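Local atomic coordinates of DUF3120 domain-containing protein (Bordetella pertussis, PDB entry 6RGN), a protein that is the N-terminal domain of a type III secretion effector and probably targets it to host membranes by binding the phosphoinositide PIP2. Residues A[67-78]-A[109-120]. Residues are numbered along the deposited sequence; the frame is centred on the assembly and turned at random.
Sequences ASPRLHHSSEAL and WEASQPREFAKR. With SO4 (sulfate ion), chain D; SO4 (sulfate ion), chain B; SO4 (sulfate ion), chain E.
Leu78 lays its CD1 methyl over one face of the Trp109 indole, a CH-pi contact with CD1 3.6 Å from the centroid of the six-membered ring and 11° off its normal. Phe117 CD2 covers the opposite face, and Glu116 CG lies in plane at the edge. The Arg120 guanidinium is sandwiched too: Ser68 CB sits on one face, while Glu116 OE2 lies over the other, a long, purely electrostatic pairing within helix 114-120. Its edge faces a sulfate, with Arg120 NE 2.7 Å from O2 and NH2 2.8 Å from O1, both bonds nearly straight. NH2 also reaches His72 O, from above the carbonyl plane, whereas Arg120 NH1 makes a weak bond to Ser74 OG and also bonds to Val66 O.

Glu116 joins the two halves. With CG anti to the backbone N (chi1 -168°) and the chain extended, its carboxylate meets the start of helix 76-90. Ser75 N gives a bond of 2.8 Å to Glu116 OE2, and Ser75 OG one of 2.5 Å to OE1, each on a syn lone pair. Trp109 NE1 reaches Glu116 OE1 at 2.7 Å from the anti side, tilted out of the carboxylate plane, so three donors fix the carboxylate's rotation. Ser75 OG meanwhile caps the helix by accepting from Leu78 N.

Lys119 NZ bridges two sulfates, the one on Arg120 and another held by Ser68 OG and by Arg70 through its backbone N and guanidinium; His72 ND1 joins at the first, 2.9 Å from its O4. A third sulfate sits at the N-terminus of helix 114-120, bound by Arg115, Gln113 NE2 and Glu116 N. The sulfates probably come from the crystallisation liquor, yet in the crystal this basic end of the helical bundle holds three tetrahedral anions, consistent with a surface that receives the phosphates of PIP2 at the membrane.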
ATOM      1  N   ALA A  67      -3.242  -9.574  -5.649  1.00 21.25           N
ATOM      2  CA  ALA A  67      -2.907 -10.704  -6.558  1.00 23.74           C
ATOM      3  C   ALA A  67      -4.093 -11.080  -7.444  1.00 24.54           C
ATOM      4  O   ALA A  67      -5.251 -10.886  -7.003  1.00 24.35           O
ATOM      5  CB  ALA A  67      -2.440 -11.932  -5.800  1.00 26.46           C
ATOM      6  N   SER A  68      -3.810 -11.533  -8.673  1.00 25.42           N
ATOM      7  CA  SER A  68      -4.814 -12.115  -9.600  1.00 27.81           C
ATOM      8  C   SER A  68      -4.573 -13.611  -9.713  1.00 30.18           C
ATOM      9  O   SER A  68      -3.615 -14.012 -10.365  1.00 33.73           O
ATOM     10  CB  SER A  68      -4.770 -11.440 -10.972  1.00 27.37           C
ATOM     11  OG  SER A  68      -5.675 -12.047 -11.878  1.00 27.99           O
ATOM     12  N   PRO A  69      -5.410 -14.492  -9.113  1.00 31.49           N
ATOM     13  CA  PRO A  69      -5.243 -15.926  -9.310  1.00 34.46           C
ATOM     14  C   PRO A  69      -5.503 -16.356 -10.764  1.00 36.17           C
ATOM     15  O   PRO A  69      -4.910 -17.324 -11.206  1.00 36.97           O
ATOM     16  CB  PRO A  69      -6.222 -16.597  -8.336  1.00 35.62           C
ATOM     17  CG  PRO A  69      -7.162 -15.496  -7.864  1.00 32.91           C
ATOM     18  CD  PRO A  69      -6.515 -14.169  -8.194  1.00 30.27           C
ATOM     19  N   ARG A  70      -6.347 -15.624 -11.496  1.00 34.99           N
ATOM     20  CA  ARG A  70      -6.606 -15.915 -12.937  1.00 37.45           C
ATOM     21  C   ARG A  70      -5.382 -15.455 -13.774  1.00 39.37           C
ATOM     22  O   ARG A  70      -5.352 -15.736 -14.988  1.00 40.85           O
ATOM     23  CB  ARG A  70      -7.982 -15.324 -13.300  1.00 35.43           C
ATOM     24  CG  ARG A  70      -9.128 -16.210 -12.807  1.00 35.82           C
ATOM     25  CD  ARG A  70     -10.508 -15.726 -13.217  1.00 34.54           C
ATOM     26  NE  ARG A  70     -10.660 -14.304 -12.863  1.00 31.33           N
ATOM     27  CZ  ARG A  70     -11.306 -13.387 -13.584  1.00 30.34           C
ATOM     28  NH1 ARG A  70     -11.943 -13.738 -14.681  1.00 32.08           N
ATOM     29  NH2 ARG A  70     -11.374 -12.123 -13.175  1.00 28.53           N
ATOM     30  N   LEU A  71      -4.398 -14.826 -13.113  1.00 40.70           N
ATOM     31  CA  LEU A  71      -3.017 -14.493 -13.591  1.00 43.14           C
ATOM     32  C   LEU A  71      -3.074 -13.309 -14.568  1.00 42.97           C
ATOM     33  O   LEU A  71      -2.137 -13.104 -15.332  1.00 43.53           O
ATOM     34  CB  LEU A  71      -2.371 -15.728 -14.230  1.00 47.70           C
ATOM     35  CG  LEU A  71      -2.169 -16.909 -13.279  1.00 49.79           C
ATOM     36  CD1 LEU A  71      -1.872 -18.172 -14.055  1.00 54.75           C
ATOM     37  CD2 LEU A  71      -1.076 -16.612 -12.255  1.00 49.02           C
ATOM     38  N   HIS A  72      -4.132 -12.510 -14.520  1.00 41.88           N
ATOM     39  CA  HIS A  72      -4.140 -11.178 -15.182  1.00 39.84           C
ATOM     40  C   HIS A  72      -2.882 -10.392 -14.744  1.00 39.08           C
ATOM     41  O   HIS A  72      -2.597 -10.339 -13.518  1.00 38.12           O
ATOM     42  CB  HIS A  72      -5.441 -10.461 -14.863  1.00 37.49           C
ATOM     43  CG  HIS A  72      -6.667 -11.207 -15.268  1.00 38.28           C
ATOM     44  ND1 HIS A  72      -7.924 -10.636 -15.172  1.00 37.49           N
ATOM     45  CD2 HIS A  72      -6.844 -12.432 -15.812  1.00 40.55           C
ATOM     46  CE1 HIS A  72      -8.831 -11.503 -15.583  1.00 38.48           C
ATOM     47  NE2 HIS A  72      -8.195 -12.608 -16.012  1.00 40.37           N
ATOM     48  N   HIS A  73      -2.147  -9.799 -15.691  1.00 40.27           N
ATOM     49  CA  HIS A  73      -0.918  -8.992 -15.438  1.00 40.49           C
ATOM     50  C   HIS A  73      -1.309  -7.747 -14.602  1.00 35.36           C
ATOM     51  O   HIS A  73      -2.431  -7.203 -14.828  1.00 35.23           O
ATOM     52  CB  HIS A  73      -0.212  -8.780 -16.790  1.00 47.03           C
ATOM     53  CG  HIS A  73       0.162  -7.371 -17.123  1.00 50.89           C
ATOM     54  ND1 HIS A  73       1.479  -6.998 -17.396  1.00 54.84           N
ATOM     55  CD2 HIS A  73      -0.591  -6.254 -17.273  1.00 51.32           C
ATOM     56  CE1 HIS A  73       1.521  -5.708 -17.687  1.00 56.22           C
ATOM     57  NE2 HIS A  73       0.257  -5.217 -17.604  1.00 53.70           N
ATOM     58  N   SER A  74      -0.484  -7.339 -13.625  1.00 29.61           N
ATOM     59  CA  SER A  74      -0.708  -6.090 -12.862  1.00 26.36           C
ATOM     60  C   SER A  74      -0.253  -4.880 -13.691  1.00 24.54           C
ATOM     61  O   SER A  74       0.750  -4.997 -14.374  1.00 25.27           O
ATOM     62  CB  SER A  74       0.008  -6.154 -11.548  1.00 26.06           C
ATOM     63  OG  SER A  74      -0.496  -7.255 -10.816  1.00 26.56           O
ATOM     64  N   SER A  75      -0.977  -3.776 -13.648  1.00 21.37           N
ATOM     65  CA  SER A  75      -0.581  -2.506 -14.303  1.00 21.38           C
ATOM     66  C   SER A  75       0.723  -2.034 -13.659  1.00 20.89           C
ATOM     67  O   SER A  75       0.997  -2.429 -12.511  1.00 18.97           O
ATOM     68  CB  SER A  75      -1.600  -1.435 -14.157  1.00 19.65           C
ATOM     69  OG  SER A  75      -1.741  -1.082 -12.780  1.00 16.94           O
ATOM     70  N   GLU A  76       1.456  -1.181 -14.368  1.00 22.75           N
ATOM     71  CA  GLU A  76       2.702  -0.540 -13.868  1.00 23.90           C
ATOM     72  C   GLU A  76       2.316   0.219 -12.603  1.00 20.70           C
ATOM     73  O   GLU A  76       3.072   0.166 -11.651  1.00 20.00           O
ATOM     74  CB  GLU A  76       3.354   0.374 -14.920  1.00 28.54           C
ATOM     75  CG  GLU A  76       4.620   1.077 -14.437  1.00 32.78           C
ATOM     76  CD  GLU A  76       5.421   1.824 -15.509  1.00 39.43           C
ATOM     77  OE1 GLU A  76       6.611   2.216 -15.233  1.00 43.88           O
ATOM     78  OE2 GLU A  76       4.886   2.011 -16.647  1.00 46.04           O
ATOM     79  N   ALA A  77       1.148   0.850 -12.578  1.00 18.54           N
ATOM     80  CA  ALA A  77       0.689   1.653 -11.416  1.00 16.56           C
ATOM     81  C   ALA A  77       0.564   0.730 -10.194  1.00 14.95           C
ATOM     82  O   ALA A  77       1.014   1.130  -9.114  1.00 13.62           O
ATOM     83  CB  ALA A  77      -0.599   2.326 -11.706  1.00 16.38           C
ATOM     84  N   LEU A  78       0.032  -0.467 -10.386  1.00 15.07           N
ATOM     85  CA  LEU A  78      -0.193  -1.425  -9.264  1.00 14.74           C
ATOM     86  C   LEU A  78       1.191  -1.968  -8.868  1.00 16.05           C
ATOM     87  O   LEU A  78       1.406  -2.116  -7.666  1.00 16.40           O
ATOM     88  CB  LEU A  78      -1.115  -2.561  -9.686  1.00 14.97           C
ATOM     89  CG  LEU A  78      -1.424  -3.560  -8.579  1.00 14.61           C
ATOM     90  CD1 LEU A  78      -1.741  -2.870  -7.279  1.00 13.24           C
ATOM     91  CD2 LEU A  78      -2.562  -4.526  -8.936  1.00 15.35           C
ATOM     92  N   TRP A 109      -2.716   5.007  -8.881  1.00 12.57           N
ATOM     93  CA  TRP A 109      -3.369   3.732  -9.278  1.00 12.64           C
ATOM     94  C   TRP A 109      -4.886   3.953  -9.422  1.00 13.18           C
ATOM     95  O   TRP A 109      -5.469   3.496 -10.428  1.00 12.83           O
ATOM     96  CB  TRP A 109      -3.007   2.636  -8.277  1.00 11.85           C
ATOM     97  CG  TRP A 109      -3.580   1.289  -8.595  1.00 11.69           C
ATOM     98  CD1 TRP A 109      -3.832   0.769  -9.831  1.00 11.84           C
ATOM     99  CD2 TRP A 109      -4.117   0.365  -7.645  1.00 11.11           C
ATOM    100  NE1 TRP A 109      -4.433  -0.447  -9.727  1.00 12.31           N
ATOM    101  CE2 TRP A 109      -4.654  -0.713  -8.391  1.00 11.89           C
ATOM    102  CE3 TRP A 109      -4.159   0.324  -6.246  1.00 10.91           C
ATOM    103  CZ2 TRP A 109      -5.209  -1.821  -7.769  1.00 12.20           C
ATOM    104  CZ3 TRP A 109      -4.710  -0.771  -5.641  1.00 10.97           C
ATOM    105  CH2 TRP A 109      -5.226  -1.836  -6.391  1.00 11.05           C
ATOM    106  N   GLU A 110      -5.504   4.595  -8.412  1.00 13.09           N
ATOM    107  CA  GLU A 110      -6.953   4.879  -8.423  1.00 13.32           C
ATOM    108  C   GLU A 110      -7.312   5.770  -9.603  1.00 14.29           C
ATOM    109  O   GLU A 110      -8.344   5.498 -10.188  1.00 15.19           O
ATOM    110  CB  GLU A 110      -7.412   5.470  -7.105  1.00 13.37           C
ATOM    111  CG  GLU A 110      -8.935   5.605  -6.958  1.00 13.76           C
ATOM    112  CD  GLU A 110      -9.282   6.126  -5.552  1.00 14.21           C
ATOM    113  OE1 GLU A 110      -8.323   6.444  -4.777  1.00 14.71           O
ATOM    114  OE2 GLU A 110     -10.490   6.159  -5.208  1.00 14.76           O
ATOM    115  N   ALA A 111      -6.513   6.785  -9.911  1.00 15.16           N
ATOM    116  CA  ALA A 111      -6.787   7.692 -11.040  1.00 16.36           C
ATOM    117  C   ALA A 111      -6.637   6.946 -12.365  1.00 16.67           C
ATOM    118  O   ALA A 111      -7.394   7.291 -13.270  1.00 17.98           O
ATOM    119  CB  ALA A 111      -5.853   8.864 -10.995  1.00 17.22           C
ATOM    120  N   SER A 112      -5.606   6.100 -12.552  1.00 15.42           N
ATOM    121  CA  SER A 112      -5.137   5.741 -13.931  1.00 16.64           C
ATOM    122  C   SER A 112      -5.631   4.348 -14.364  1.00 16.16           C
ATOM    123  O   SER A 112      -5.542   4.000 -15.576  1.00 17.29           O
ATOM    124  CB  SER A 112      -3.608   5.815 -14.018  1.00 17.10           C
ATOM    125  OG  SER A 112      -3.074   4.864 -13.081  1.00 16.26           O
ATOM    126  N   GLN A 113      -6.090   3.533 -13.417  1.00 14.88           N
ATOM    127  CA  GLN A 113      -6.494   2.128 -13.680  1.00 15.32           C
ATOM    128  C   GLN A 113      -7.827   1.882 -12.983  1.00 14.31           C
ATOM    129  O   GLN A 113      -7.934   1.091 -12.033  1.00 13.26           O
ATOM    130  CB  GLN A 113      -5.408   1.166 -13.185  1.00 15.42           C
ATOM    131  CG  GLN A 113      -4.036   1.348 -13.861  1.00 16.75           C
ATOM    132  CD  GLN A 113      -3.937   1.053 -15.340  1.00 19.01           C
ATOM    133  OE1 GLN A 113      -3.048   1.562 -16.004  1.00 21.16           O
ATOM    134  NE2 GLN A 113      -4.852   0.286 -15.893  1.00 19.95           N
ATOM    135  N   PRO A 114      -8.910   2.579 -13.376  1.00 14.83           N
ATOM    136  CA  PRO A 114     -10.150   2.453 -12.603  1.00 14.71           C
ATOM    137  C   PRO A 114     -10.654   1.016 -12.481  1.00 14.41           C
ATOM    138  O   PRO A 114     -11.060   0.667 -11.406  1.00 13.80           O
ATOM    139  CB  PRO A 114     -11.185   3.347 -13.310  1.00 15.82           C
ATOM    140  CG  PRO A 114     -10.354   4.224 -14.212  1.00 16.63           C
ATOM    141  CD  PRO A 114      -9.058   3.489 -14.524  1.00 16.41           C
ATOM    142  N   ARG A 115     -10.655   0.232 -13.559  1.00 15.38           N
ATOM    143  CA  ARG A 115     -11.281  -1.124 -13.517  1.00 15.57           C
ATOM    144  C   ARG A 115     -10.420  -2.041 -12.612  1.00 14.52           C
ATOM    145  O   ARG A 115     -11.001  -2.744 -11.769  1.00 13.51           O
ATOM    146  CB  ARG A 115     -11.403  -1.707 -14.911  1.00 17.14           C
ATOM    147  CG  ARG A 115     -12.316  -0.939 -15.847  1.00 18.21           C
ATOM    148  CD  ARG A 115     -12.408  -1.668 -17.175  1.00 19.36           C
ATOM    149  NE  ARG A 115     -11.159  -1.666 -17.884  1.00 19.91           N
ATOM    150  CZ  ARG A 115     -10.954  -2.271 -19.035  1.00 21.13           C
ATOM    151  NH1 ARG A 115     -11.939  -2.887 -19.668  1.00 22.35           N
ATOM    152  NH2 ARG A 115      -9.756  -2.215 -19.567  1.00 22.06           N
ATOM    153  N   GLU A 116      -9.105  -1.949 -12.703  1.00 14.09           N
ATOM    154  CA  GLU A 116      -8.197  -2.785 -11.855  1.00 14.09           C
ATOM    155  C   GLU A 116      -8.334  -2.381 -10.389  1.00 12.97           C
ATOM    156  O   GLU A 116      -8.366  -3.293  -9.519  1.00 12.38           O
ATOM    157  CB  GLU A 116      -6.738  -2.587 -12.272  1.00 15.15           C
ATOM    158  CG  GLU A 116      -5.728  -3.574 -11.700  1.00 15.88           C
ATOM    159  CD  GLU A 116      -4.299  -3.196 -12.126  1.00 16.60           C
ATOM    160  OE1 GLU A 116      -3.908  -2.043 -11.859  1.00 15.80           O
ATOM    161  OE2 GLU A 116      -3.553  -4.055 -12.650  1.00 17.68           O
ATOM    162  N   PHE A 117      -8.404  -1.070 -10.144  1.00 12.24           N
ATOM    163  CA  PHE A 117      -8.593  -0.512  -8.774  1.00 11.42           C
ATOM    164  C   PHE A 117      -9.888  -1.045  -8.132  1.00 11.67           C
ATOM    165  O   PHE A 117      -9.929  -1.521  -6.966  1.00 10.66           O
ATOM    166  CB  PHE A 117      -8.487   0.999  -8.851  1.00 11.17           C
ATOM    167  CG  PHE A 117      -8.575   1.549  -7.452  1.00 10.87           C
ATOM    168  CD1 PHE A 117      -9.821   1.751  -6.846  1.00 10.79           C
ATOM    169  CD2 PHE A 117      -7.427   1.684  -6.694  1.00 10.11           C
ATOM    170  CE1 PHE A 117      -9.890   2.227  -5.547  1.00 10.69           C
ATOM    171  CE2 PHE A 117      -7.503   2.194  -5.399  1.00  9.85           C
ATOM    172  CZ  PHE A 117      -8.727   2.372  -4.808  1.00 10.24           C
ATOM    173  N   ALA A 118     -10.999  -0.950  -8.880  1.00 12.68           N
ATOM    174  CA  ALA A 118     -12.330  -1.348  -8.399  1.00 13.70           C
ATOM    175  C   ALA A 118     -12.283  -2.857  -8.143  1.00 14.29           C
ATOM    176  O   ALA A 118     -12.923  -3.370  -7.202  1.00 14.54           O
ATOM    177  CB  ALA A 118     -13.410  -1.002  -9.391  1.00 14.57           C
ATOM    178  N   LYS A 119     -11.532  -3.574  -8.981  1.00 14.40           N
ATOM    179  CA  LYS A 119     -11.523  -5.040  -8.853  1.00 15.45           C
ATOM    180  C   LYS A 119     -10.595  -5.494  -7.736  1.00 15.21           C
ATOM    181  O   LYS A 119     -11.026  -6.362  -6.961  1.00 15.60           O
ATOM    182  CB  LYS A 119     -11.098  -5.604 -10.196  1.00 16.78           C
ATOM    183  CG  LYS A 119     -11.038  -7.103 -10.274  1.00 18.19           C
ATOM    184  CD  LYS A 119     -10.826  -7.504 -11.731  1.00 19.78           C
ATOM    185  CE  LYS A 119     -10.269  -8.876 -11.927  1.00 21.71           C
ATOM    186  NZ  LYS A 119      -8.913  -8.895 -11.353  1.00 22.27           N
ATOM    187  N   ARG A 120      -9.389  -4.905  -7.635  1.00 14.25           N
ATOM    188  CA  ARG A 120      -8.299  -5.434  -6.768  1.00 14.82           C
ATOM    189  C   ARG A 120      -8.125  -4.592  -5.503  1.00 14.36           C
ATOM    190  O   ARG A 120      -7.347  -4.978  -4.602  1.00 15.04           O
ATOM    191  CB  ARG A 120      -7.020  -5.435  -7.593  1.00 14.87           C
ATOM    192  CG  ARG A 120      -7.092  -6.349  -8.795  1.00 16.19           C
ATOM    193  CD  ARG A 120      -5.671  -6.679  -9.071  1.00 17.15           C
ATOM    194  NE  ARG A 120      -5.477  -7.086 -10.453  1.00 17.87           N
ATOM    195  CZ  ARG A 120      -4.373  -7.645 -10.919  1.00 19.37           C
ATOM    196  NH1 ARG A 120      -3.334  -7.902 -10.112  1.00 19.05           N
ATOM    197  NH2 ARG A 120      -4.301  -7.892 -12.225  1.00 20.40           N
TER
HETATM  198  S   SO4 D 203      -8.504   0.279 -16.407  1.00 25.53           S
HETATM  199  O1  SO4 D 203      -8.412  -0.715 -17.459  1.00 37.55           O
HETATM  200  O2  SO4 D 203      -7.954  -0.375 -15.214  1.00 32.06           O
HETATM  201  O3  SO4 D 203      -7.710   1.405 -16.764  1.00 34.03           O
HETATM  202  O4  SO4 D 203      -9.814   0.677 -16.238  1.00 26.26           O
HETATM  203  S   SO4 B 201      -8.823 -12.273 -10.292  1.00 24.99           S
HETATM  204  O1  SO4 B 201      -8.353 -13.628 -10.490  1.00 26.19           O
HETATM  205  O2  SO4 B 201      -8.759 -11.947  -8.877  1.00 21.44           O
HETATM  206  O3  SO4 B 201      -7.978 -11.352 -11.020  1.00 27.25           O
HETATM  207  O4  SO4 B 201     -10.197 -12.156 -10.779  1.00 22.46           O
HETATM  208  S   SO4 E 204      -7.466  -6.834 -13.628  1.00 24.46           S
HETATM  209  O1  SO4 E 204      -6.122  -7.046 -14.135  1.00 29.26           O
HETATM  210  O2  SO4 E 204      -7.467  -6.785 -12.231  1.00 24.72           O
HETATM  211  O3  SO4 E 204      -7.950  -5.603 -14.148  1.00 27.80           O
HETATM  212  O4  SO4 E 204      -8.297  -7.926 -14.074  1.00 34.38           O
HETATM  213  O   HOH W   1      -1.228 -10.101 -10.436  1.00 32.77           O
HETATM  214  O   HOH W   2      -0.320   1.894 -15.092  1.00 20.34           O